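Local coordinates for vesicular integral-membrane protein VIP36 (Canis lupus familiaris, PDB 2DUR) that acts as a calcium-dependent lumenal lectin that recognises high-mannose glycans and takes part in transporting and sorting glycoproteins in the early secretory pathway, at residues H10-P15 / H218-M223; P25-Q30 / G51-H56; P58-D63 / L199-Y204. One frame throughout, in Å; residues are numbered along the deposited sequence.

Contact 1 (H10-P15 / H218-M223)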
loop_
_atom_site.group_PDB
_atom_site.type_symbol
_atom_site.label_atom_id
_atom_site.label_comp_id
_atom_site.label_asym_id
_atom_site.label_seq_id
_atom_site.Cartn_x
_atom_site.Cartn_y
_atom_site.Cartn_z
ATOM N N HIS A 10 -9.802 9.263 -6.436
ATOM C CA HIS A 10 -9.038 8.158 -5.833
ATOM C C HIS A 10 -7.606 8.564 -5.522
ATOM O O HIS A 10 -6.726 7.707 -5.260
ATOM C CB HIS A 10 -9.077 6.914 -6.743
ATOM C CG HIS A 10 -10.454 6.369 -6.972
ATOM N ND1 HIS A 10 -11.334 6.113 -5.945
ATOM C CD2 HIS A 10 -11.099 6.024 -8.117
ATOM C CE1 HIS A 10 -12.459 5.628 -6.441
ATOM N NE2 HIS A 10 -12.341 5.562 -7.758
ATOM N N SER A 11 -7.350 9.873 -5.517
ATOM C CA SER A 11 -6.008 10.376 -5.297
ATOM C C SER A 11 -5.959 11.281 -4.078
ATOM O O SER A 11 -6.964 11.867 -3.706
ATOM C CB SER A 11 -5.513 11.171 -6.522
ATOM O OG SER A 11 -5.525 10.365 -7.705
ATOM N N LEU A 12 -4.773 11.386 -3.500
ATOM C CA LEU A 12 -4.504 12.230 -2.343
ATOM C C LEU A 12 -3.420 13.181 -2.804
ATOM O O LEU A 12 -2.289 12.783 -3.068
ATOM C CB LEU A 12 -4.004 11.371 -1.169
ATOM C CG LEU A 12 -3.491 12.140 0.065
ATOM C CD1 LEU A 12 -4.658 12.466 1.016
ATOM C CD2 LEU A 12 -2.351 11.397 0.778
ATOM N N ILE A 13 -3.759 14.467 -2.936
ATOM C CA ILE A 13 -2.803 15.421 -3.498
ATOM C C ILE A 13 -2.863 16.715 -2.684
ATOM O O ILE A 13 -3.965 17.198 -2.396
ATOM C CB ILE A 13 -3.139 15.729 -4.993
ATOM C CG1 ILE A 13 -3.104 14.443 -5.834
ATOM C CG2 ILE A 13 -2.158 16.725 -5.561
ATOM C CD1 ILE A 13 -3.607 14.603 -7.273
ATOM N N LYS A 14 -1.699 17.237 -2.300
ATOM C CA LYS A 14 -1.664 18.478 -1.503
ATOM C C LYS A 14 -2.400 19.602 -2.247
ATOM O O LYS A 14 -2.309 19.677 -3.479
ATOM C CB LYS A 14 -0.268 18.864 -0.968
ATOM C CG LYS A 14 0.927 18.907 -1.905
ATOM C CD LYS A 14 2.193 19.171 -1.057
ATOM C CE LYS A 14 3.401 18.294 -1.446
ATOM N NZ LYS A 14 4.535 18.236 -0.419
ATOM N N PRO A 15 -3.149 20.454 -1.501
ATOM C CA PRO A 15 -3.129 20.602 -0.041
ATOM C C PRO A 15 -4.125 19.696 0.694
ATOM O O PRO A 15 -4.465 19.934 1.870
ATOM C CB PRO A 15 -3.508 22.077 0.141
ATOM C CG PRO A 15 -4.468 22.351 -1.016
ATOM C CD PRO A 15 -4.147 21.349 -2.119
ATOM N N HIS A 218 6.369 7.806 9.203
ATOM C CA HIS A 218 5.831 7.183 7.979
ATOM C C HIS A 218 4.923 8.198 7.309
ATOM O O HIS A 218 3.802 8.404 7.730
ATOM C CB HIS A 218 5.058 5.884 8.340
ATOM C CG HIS A 218 5.916 4.835 8.972
ATOM N ND1 HIS A 218 5.907 4.577 10.333
ATOM C CD2 HIS A 218 6.766 3.934 8.430
ATOM C CE1 HIS A 218 6.769 3.609 10.599
ATOM N NE2 HIS A 218 7.296 3.195 9.460
ATOM N N ASP A 219 5.436 8.861 6.253
ATOM C CA ASP A 219 4.683 9.920 5.576
ATOM C C ASP A 219 4.182 9.502 4.187
ATOM O O ASP A 219 4.868 8.781 3.469
ATOM C CB ASP A 219 5.545 11.173 5.364
ATOM C CG ASP A 219 6.063 11.770 6.659
ATOM O OD1 ASP A 219 5.471 11.486 7.718
ATOM O OD2 ASP A 219 7.045 12.542 6.604
ATOM N N ILE A 220 2.993 9.977 3.830
ATOM C CA ILE A 220 2.470 9.864 2.451
ATOM C C ILE A 220 2.350 11.283 1.923
ATOM O O ILE A 220 1.587 12.071 2.466
ATOM C CB ILE A 220 1.073 9.192 2.407
ATOM C CG1 ILE A 220 1.112 7.801 3.057
ATOM C CG2 ILE A 220 0.543 9.091 0.947
ATOM C CD1 ILE A 220 2.001 6.764 2.348
ATOM N N ILE A 221 3.115 11.608 0.874
ATOM C CA ILE A 221 3.021 12.952 0.273
ATOM C C ILE A 221 1.878 12.997 -0.736
ATOM O O ILE A 221 1.067 13.925 -0.743
ATOM C CB ILE A 221 4.338 13.398 -0.369
ATOM C CG1 ILE A 221 5.430 13.621 0.682
ATOM C CG2 ILE A 221 4.124 14.712 -1.183
ATOM C CD1 ILE A 221 6.139 12.353 1.198
ATOM N N SER A 222 1.807 11.980 -1.599
ATOM C CA SER A 222 0.712 11.910 -2.543
ATOM C C SER A 222 0.442 10.463 -2.914
ATOM O O SER A 222 1.334 9.611 -2.791
ATOM C CB SER A 222 1.030 12.710 -3.832
ATOM O OG SER A 222 2.138 12.147 -4.490
ATOM N N MET A 223 -0.784 10.227 -3.345
ATOM C CA MET A 223 -1.206 8.978 -3.975
ATOM C C MET A 223 -1.967 9.394 -5.219
ATOM O O MET A 223 -2.930 10.147 -5.140
ATOM C CB MET A 223 -2.110 8.211 -3.018
ATOM C CG MET A 223 -1.331 7.768 -1.774
ATOM S SD MET A 223 -2.316 6.798 -0.635
ATOM C CE MET A 223 -2.601 5.291 -1.555
HETATM O O HOH W 1 0.594 15.869 -2.709
#
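Two hydrogen bonds grip the carbonyl oxygen of Ile221: one from Tyr16 OH, the other from water 1, which donates to Ile221 O at 2.8 Å. The same water accepts from the backbone N of Lys14 at 2.7 Å and so bridges the two segments just beyond their direct bonds. Those bonds form a single antiparallel hydrogen-bonded pair: Leu12 N donates to Met223 O (2.8 Å, 158° at the hydrogen), and Met223 N returns to a lone pair of Leu12 O at 3.0 Å. The CA-H of Ser222 adds a weaker contact to Leu12 O at 3.2 Å. With CG anti to the backbone N (chi1 172°), Leu12 crosses Ile220 at about a right angle and sets its CD2 branch 3.7 Å from Ile220 CG2; Leu12 and Met223 both also pack on Trp27. Lys14 starts from the crowded first torsion, bends at chi3 and lies alongside Ile221, its NZ 3.6 Å from Ile221 CG2 and hydrogen-bonded to Gln38 O. Ser11 OG is held by Lys7 O and Leu225 N. Strand 217-227 has a classic beta bulge here, Ile221 and Ser222 together standing opposite the single residue His69 of strand 64-73. On the other flank, 10-15 borders Met223 where the pairing with strand 40-43 has ended, in the beta sandwich of the L-type lectin fold.

Contact 2 (P25-Q30 / G51-H56)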
loop_
_atom_site.group_PDB
_atom_site.type_symbol
_atom_site.label_atom_id
_atom_site.label_comp_id
_atom_site.label_asym_id
_atom_site.label_seq_id
_atom_site.Cartn_x
_atom_site.Cartn_y
_atom_site.Cartn_z
ATOM N N PRO A 25 -13.785 16.447 1.922
ATOM C CA PRO A 25 -12.557 15.663 1.787
ATOM C C PRO A 25 -12.790 14.411 0.939
ATOM O O PRO A 25 -13.933 13.964 0.790
ATOM C CB PRO A 25 -12.211 15.290 3.237
ATOM C CG PRO A 25 -13.519 15.316 3.962
ATOM C CD PRO A 25 -14.414 16.303 3.249
ATOM N N LEU A 26 -11.703 13.867 0.399
ATOM C CA LEU A 26 -11.767 12.622 -0.369
ATOM C C LEU A 26 -11.253 11.408 0.421
ATOM O O LEU A 26 -11.375 10.266 -0.045
ATOM C CB LEU A 26 -10.984 12.772 -1.680
ATOM C CG LEU A 26 -11.586 13.749 -2.720
ATOM C CD1 LEU A 26 -10.524 14.137 -3.740
ATOM C CD2 LEU A 26 -12.852 13.173 -3.374
ATOM N N TRP A 27 -10.682 11.664 1.599
ATOM C CA TRP A 27 -10.095 10.616 2.444
ATOM C C TRP A 27 -10.482 10.841 3.890
ATOM O O TRP A 27 -10.649 12.002 4.303
ATOM C CB TRP A 27 -8.573 10.676 2.364
ATOM C CG TRP A 27 -8.025 10.463 0.966
ATOM C CD1 TRP A 27 -8.004 11.379 -0.061
ATOM C CD2 TRP A 27 -7.437 9.258 0.439
ATOM N NE1 TRP A 27 -7.441 10.821 -1.182
ATOM C CE2 TRP A 27 -7.090 9.521 -0.912
ATOM C CE3 TRP A 27 -7.176 7.980 0.974
ATOM C CZ2 TRP A 27 -6.505 8.551 -1.743
ATOM C CZ3 TRP A 27 -6.572 7.015 0.144
ATOM C CH2 TRP A 27 -6.242 7.317 -1.199
ATOM N N ASP A 28 -10.634 9.745 4.632
ATOM C CA ASP A 28 -10.789 9.767 6.088
ATOM C C ASP A 28 -9.400 9.580 6.697
ATOM O O ASP A 28 -8.613 8.750 6.225
ATOM C CB ASP A 28 -11.696 8.639 6.560
ATOM C CG ASP A 28 -13.151 8.853 6.188
ATOM O OD1 ASP A 28 -13.683 9.913 6.528
ATOM O OD2 ASP A 28 -13.765 7.961 5.590
ATOM N N PHE A 29 -9.105 10.354 7.734
ATOM C CA PHE A 29 -7.810 10.338 8.401
ATOM C C PHE A 29 -8.026 9.712 9.778
ATOM O O PHE A 29 -8.821 10.205 10.565
ATOM C CB PHE A 29 -7.254 11.768 8.487
ATOM C CG PHE A 29 -7.120 12.417 7.131
ATOM C CD1 PHE A 29 -8.160 13.178 6.610
ATOM C CD2 PHE A 29 -5.986 12.191 6.361
ATOM C CE1 PHE A 29 -8.049 13.741 5.337
ATOM C CE2 PHE A 29 -5.857 12.751 5.097
ATOM C CZ PHE A 29 -6.910 13.523 4.590
ATOM N N GLN A 30 -7.353 8.588 10.034
ATOM C CA GLN A 30 -7.702 7.726 11.188
ATOM C C GLN A 30 -6.479 7.442 12.051
ATOM O O GLN A 30 -5.337 7.443 11.585
ATOM C CB GLN A 30 -8.338 6.394 10.707
ATOM C CG GLN A 30 -8.803 5.455 11.840
ATOM C CD GLN A 30 -7.654 4.660 12.453
ATOM O OE1 GLN A 30 -6.650 4.401 11.792
ATOM N NE2 GLN A 30 -7.806 4.266 13.722
ATOM N N GLY A 51 -1.694 4.495 12.399
ATOM C CA GLY A 51 -2.478 5.524 11.698
ATOM C C GLY A 51 -2.827 5.036 10.314
ATOM O O GLY A 51 -2.093 4.236 9.747
ATOM N N SER A 52 -3.937 5.513 9.773
ATOM C CA SER A 52 -4.317 5.120 8.422
ATOM C C SER A 52 -5.023 6.266 7.718
ATOM O O SER A 52 -5.426 7.250 8.358
ATOM C CB SER A 52 -5.223 3.889 8.469
ATOM O OG SER A 52 -6.517 4.184 8.978
ATOM N N ILE A 53 -5.161 6.119 6.401
ATOM C CA ILE A 53 -6.006 6.987 5.579
ATOM C C ILE A 53 -6.795 6.063 4.647
ATOM O O ILE A 53 -6.288 5.016 4.200
ATOM C CB ILE A 53 -5.193 8.044 4.753
ATOM C CG1 ILE A 53 -4.127 7.391 3.858
ATOM C CG2 ILE A 53 -4.544 9.082 5.670
ATOM C CD1 ILE A 53 -3.474 8.381 2.888
ATOM N N TRP A 54 -8.054 6.405 4.414
ATOM C CA TRP A 54 -8.938 5.564 3.627
ATOM C C TRP A 54 -9.716 6.423 2.648
ATOM O O TRP A 54 -10.328 7.408 3.031
ATOM C CB TRP A 54 -9.861 4.742 4.531
ATOM C CG TRP A 54 -9.078 3.636 5.202
ATOM C CD1 TRP A 54 -8.536 3.638 6.465
ATOM C CD2 TRP A 54 -8.727 2.377 4.611
ATOM N NE1 TRP A 54 -7.879 2.433 6.702
ATOM C CE2 TRP A 54 -7.972 1.652 5.577
ATOM C CE3 TRP A 54 -8.972 1.790 3.355
ATOM C CZ2 TRP A 54 -7.468 0.365 5.327
ATOM C CZ3 TRP A 54 -8.470 0.499 3.101
ATOM C CH2 TRP A 54 -7.716 -0.192 4.088
ATOM N N ASN A 55 -9.676 6.045 1.373
ATOM C CA ASN A 55 -10.377 6.796 0.307
ATOM C C ASN A 55 -11.873 6.651 0.511
ATOM O O ASN A 55 -12.348 5.586 0.913
ATOM C CB ASN A 55 -9.885 6.212 -1.033
ATOM C CG ASN A 55 -10.226 7.047 -2.268
ATOM O OD1 ASN A 55 -10.440 6.454 -3.330
ATOM N ND2 ASN A 55 -10.191 8.376 -2.180
ATOM N N HIS A 56 -12.632 7.731 0.274
ATOM C CA HIS A 56 -14.084 7.725 0.479
ATOM C C HIS A 56 -14.854 6.789 -0.449
ATOM O O HIS A 56 -15.776 6.106 -0.019
ATOM C CB HIS A 56 -14.632 9.135 0.249
ATOM C CG HIS A 56 -14.517 10.032 1.437
ATOM N ND1 HIS A 56 -15.394 11.072 1.660
ATOM C CD2 HIS A 56 -13.639 10.050 2.465
ATOM C CE1 HIS A 56 -15.059 11.692 2.778
ATOM N NE2 HIS A 56 -13.997 11.095 3.285
HETATM O O HOH W 2 -13.543 12.459 5.566
#
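Trp27 carries CG beside its backbone N (chi1 -61°), whereas Asn55 swings CG anti to its own N (chi1 -166°), and these two turns lay the asparagine side chain across one face of the indole. Asn55 CB stands 3.7 Å from the centroid of the six-membered ring of Trp27, nearly on the ring normal, a CH-pi contact. Its amide also lies over this face, with ND2 offset toward the rim and making a weak hydrogen bond to Leu26 O (3.1 Å). Leu26 O has a stronger donor in His56 N at 2.8 Å. The polar ends of the Trp27–Asn55 pair are satisfied elsewhere: Trp27 NE1 by Ser11 O, Asn55 OD1 by His10 ND1 and Asn55 ND2 by Glu9 O. On the same sheet face, Ile53 lies alongside Phe29, Ile53 CG2 reaching Phe29 CD2 at 3.5 Å.

The opposite face holds Asp28, Gln30, Ser52 and Trp54. Gln30 bends at chi2 (-80°), turning a lone pair of OE1 toward Ser52 OG, which donates to it at 2.8 Å. Water 2 joins Asp28 OD1 (2.7 Å) to His56 NE2 (2.7 Å), meeting the imidazole at its edge, while Asp28 OD2 forms a salt bridge with Arg93. Pro25 O sits over a face of the His56 ring. Alternating backbone pairs, with two-way bonds at Asp28–Trp54 and Gln30–Ser52, make a regular antiparallel ladder. Strand 27-31 is an edge strand of the seven-stranded sheet; strand 49-55 bonds onward to strand 204-211, Gly51, Ile53 and Asn55 pairing through their backbones with Ala209, Ala207 and Phe205, and Trp27 and Ile53 point inward onto Met223 of the second sheet.

Contact 3 (P58-D63 / L199-Y204)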
loop_
_atom_site.group_PDB
_atom_site.type_symbol
_atom_site.label_atom_id
_atom_site.label_comp_id
_atom_site.label_asym_id
_atom_site.label_seq_id
_atom_site.Cartn_x
_atom_site.Cartn_y
_atom_site.Cartn_z
ATOM N N PRO A 58 -15.421 3.716 -3.255
ATOM C CA PRO A 58 -14.870 2.466 -3.795
ATOM C C PRO A 58 -14.359 2.689 -5.216
ATOM O O PRO A 58 -14.928 3.512 -5.955
ATOM C CB PRO A 58 -16.072 1.512 -3.840
ATOM C CG PRO A 58 -17.134 2.132 -2.998
ATOM C CD PRO A 58 -16.853 3.612 -2.936
ATOM N N CYS A 59 -13.305 1.960 -5.584
ATOM C CA CYS A 59 -12.754 2.020 -6.934
ATOM C C CYS A 59 -13.385 0.960 -7.833
ATOM O O CYS A 59 -13.278 -0.240 -7.538
ATOM C CB CYS A 59 -11.239 1.790 -6.900
ATOM S SG CYS A 59 -10.484 1.916 -8.549
ATOM N N PHE A 60 -14.002 1.391 -8.939
ATOM C CA PHE A 60 -14.611 0.440 -9.883
ATOM C C PHE A 60 -13.811 0.291 -11.178
ATOM O O PHE A 60 -14.284 -0.341 -12.125
ATOM C CB PHE A 60 -16.092 0.767 -10.144
ATOM C CG PHE A 60 -16.969 0.570 -8.943
ATOM C CD1 PHE A 60 -17.226 1.635 -8.069
ATOM C CD2 PHE A 60 -17.521 -0.672 -8.664
ATOM C CE1 PHE A 60 -18.017 1.466 -6.953
ATOM C CE2 PHE A 60 -18.344 -0.853 -7.527
ATOM C CZ PHE A 60 -18.581 0.234 -6.678
ATOM N N LEU A 61 -12.598 0.835 -11.204
ATOM C CA LEU A 61 -11.681 0.640 -12.337
ATOM C C LEU A 61 -11.163 -0.796 -12.361
ATOM O O LEU A 61 -10.696 -1.295 -11.347
ATOM C CB LEU A 61 -10.480 1.574 -12.249
ATOM C CG LEU A 61 -10.760 3.086 -12.259
ATOM C CD1 LEU A 61 -9.469 3.817 -12.141
ATOM C CD2 LEU A 61 -11.499 3.501 -13.525
ATOM N N LYS A 62 -11.229 -1.449 -13.526
ATOM C CA LYS A 62 -10.639 -2.777 -13.671
ATOM C C LYS A 62 -9.131 -2.727 -13.876
ATOM O O LYS A 62 -8.408 -3.654 -13.498
ATOM C CB LYS A 62 -11.276 -3.517 -14.847
ATOM C CG LYS A 62 -12.762 -3.761 -14.714
ATOM C CD LYS A 62 -13.271 -4.378 -16.021
ATOM C CE LYS A 62 -14.767 -4.556 -16.014
ATOM N NZ LYS A 62 -15.485 -3.256 -16.045
ATOM N N ASP A 63 -8.639 -1.658 -14.485
ATOM C CA ASP A 63 -7.223 -1.552 -14.813
ATOM C C ASP A 63 -6.681 -0.223 -14.313
ATOM O O ASP A 63 -7.129 0.849 -14.751
ATOM C CB ASP A 63 -7.006 -1.672 -16.330
ATOM C CG ASP A 63 -7.770 -2.829 -16.916
ATOM O OD1 ASP A 63 -7.239 -3.948 -16.905
ATOM O OD2 ASP A 63 -8.918 -2.607 -17.367
ATOM N N LEU A 199 -8.770 -10.018 -8.339
ATOM C CA LEU A 199 -9.315 -9.037 -7.397
ATOM C C LEU A 199 -10.585 -8.440 -7.962
ATOM O O LEU A 199 -10.662 -8.194 -9.180
ATOM C CB LEU A 199 -8.301 -7.908 -7.174
ATOM C CG LEU A 199 -6.990 -8.306 -6.471
ATOM C CD1 LEU A 199 -5.996 -7.143 -6.516
ATOM C CD2 LEU A 199 -7.216 -8.736 -5.033
ATOM N N PRO A 200 -11.595 -8.210 -7.097
ATOM C CA PRO A 200 -12.817 -7.553 -7.572
ATOM C C PRO A 200 -12.669 -6.040 -7.727
ATOM O O PRO A 200 -11.719 -5.435 -7.202
ATOM C CB PRO A 200 -13.805 -7.857 -6.446
ATOM C CG PRO A 200 -12.929 -7.872 -5.210
ATOM C CD PRO A 200 -11.680 -8.556 -5.656
ATOM N N THR A 201 -13.615 -5.439 -8.439
ATOM C CA THR A 201 -13.800 -3.991 -8.395
ATOM C C THR A 201 -14.622 -3.693 -7.136
ATOM O O THR A 201 -15.197 -4.621 -6.545
ATOM C CB THR A 201 -14.597 -3.511 -9.609
ATOM O OG1 THR A 201 -15.754 -4.343 -9.764
ATOM C CG2 THR A 201 -13.737 -3.542 -10.891
ATOM N N GLY A 202 -14.701 -2.418 -6.744
ATOM C CA GLY A 202 -15.532 -1.998 -5.620
ATOM C C GLY A 202 -14.813 -1.986 -4.268
ATOM O O GLY A 202 -15.453 -1.824 -3.220
ATOM N N TYR A 203 -13.499 -2.186 -4.278
ATOM C CA TYR A 203 -12.716 -2.138 -3.036
ATOM C C TYR A 203 -12.174 -0.714 -2.796
ATOM O O TYR A 203 -12.267 0.152 -3.678
ATOM C CB TYR A 203 -11.580 -3.177 -3.094
ATOM C CG TYR A 203 -11.970 -4.598 -2.703
ATOM C CD1 TYR A 203 -13.297 -4.972 -2.535
ATOM C CD2 TYR A 203 -10.970 -5.584 -2.515
ATOM C CE1 TYR A 203 -13.642 -6.289 -2.164
ATOM C CE2 TYR A 203 -11.294 -6.893 -2.171
ATOM C CZ TYR A 203 -12.627 -7.242 -1.972
ATOM O OH TYR A 203 -12.928 -8.536 -1.627
ATOM N N TYR A 204 -11.609 -0.479 -1.606
ATOM C CA TYR A 204 -11.108 0.838 -1.198
ATOM C C TYR A 204 -9.603 0.932 -1.178
ATOM O O TYR A 204 -8.930 0.026 -0.676
ATOM C CB TYR A 204 -11.613 1.169 0.235
ATOM C CG TYR A 204 -13.094 1.304 0.324
ATOM C CD1 TYR A 204 -13.883 0.217 0.672
ATOM C CD2 TYR A 204 -13.721 2.539 0.068
ATOM C CE1 TYR A 204 -15.262 0.333 0.744
ATOM C CE2 TYR A 204 -15.097 2.657 0.130
ATOM C CZ TYR A 204 -15.864 1.547 0.474
ATOM O OH TYR A 204 -17.237 1.647 0.553
#
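The two loops run in roughly opposing directions and are tied by two backbone hydrogen bonds. Cys59 N meets Tyr203 O at 2.8 Å, almost straight (174°) and nearly along the C=O axis. Cys59 O in turn accepts from Gly202 N at 2.7 Å, the donor lying above the carbonyl plane. Gly202 has a positive phi (91°), and the lack of a side chain lets its CA approach one face of the Phe60 ring, offset toward the rim, Gly202 CA lying 3.9 Å from the ring centroid: a CH-pi contact. Each loop crosses from one sheet of the lectin sandwich to the other: 58-63 leads from strand 49-55 to strand 64-73, while loop 199-204 follows strand 189-198 and leads into strand 204-211, so the contact joins two inter-sheet connections. Beside it, Pro58 and Tyr204 lie side by side; Pro58 CB is over a face of the phenol ring, and Pro58 CG approaches Tyr204 OH at 3.6 Å. At the other end, Thr201 points its CB toward 58-63, and its methyl CG2 comes within 3.5 Å of Phe60 O. The Lys62 side chain crosses that of Thr201 obliquely, Lys62 CG 4.0 Å from Thr201 CG2, while the lysine makes a cation-pi contact with Trp241, on which Thr201 also packs.

How the contacts relate
Contact 2 is nested in the chain loop closed by contact 1, and their centres lie about 10 Å apart. Two probable hydrogen bonds join them: Ser11 O to Trp27 NE1 and His10 ND1 to Asn55 OD1, both 2.8 Å. The same imidazole reaches contact 3, where His10 CE1 packs 3.3 Å from Pro58 O, although the centres of contacts 1 and 3 are about 19 Å apart. Contacts 2 and 3 meet through Asn55 O, 3.4 Å from Tyr204 CD2. Contacts 1 and 3 lie away from the sugar and calcium sites; contact 2 comes nearer, Gly51 being about 11 Å from a bound mannose.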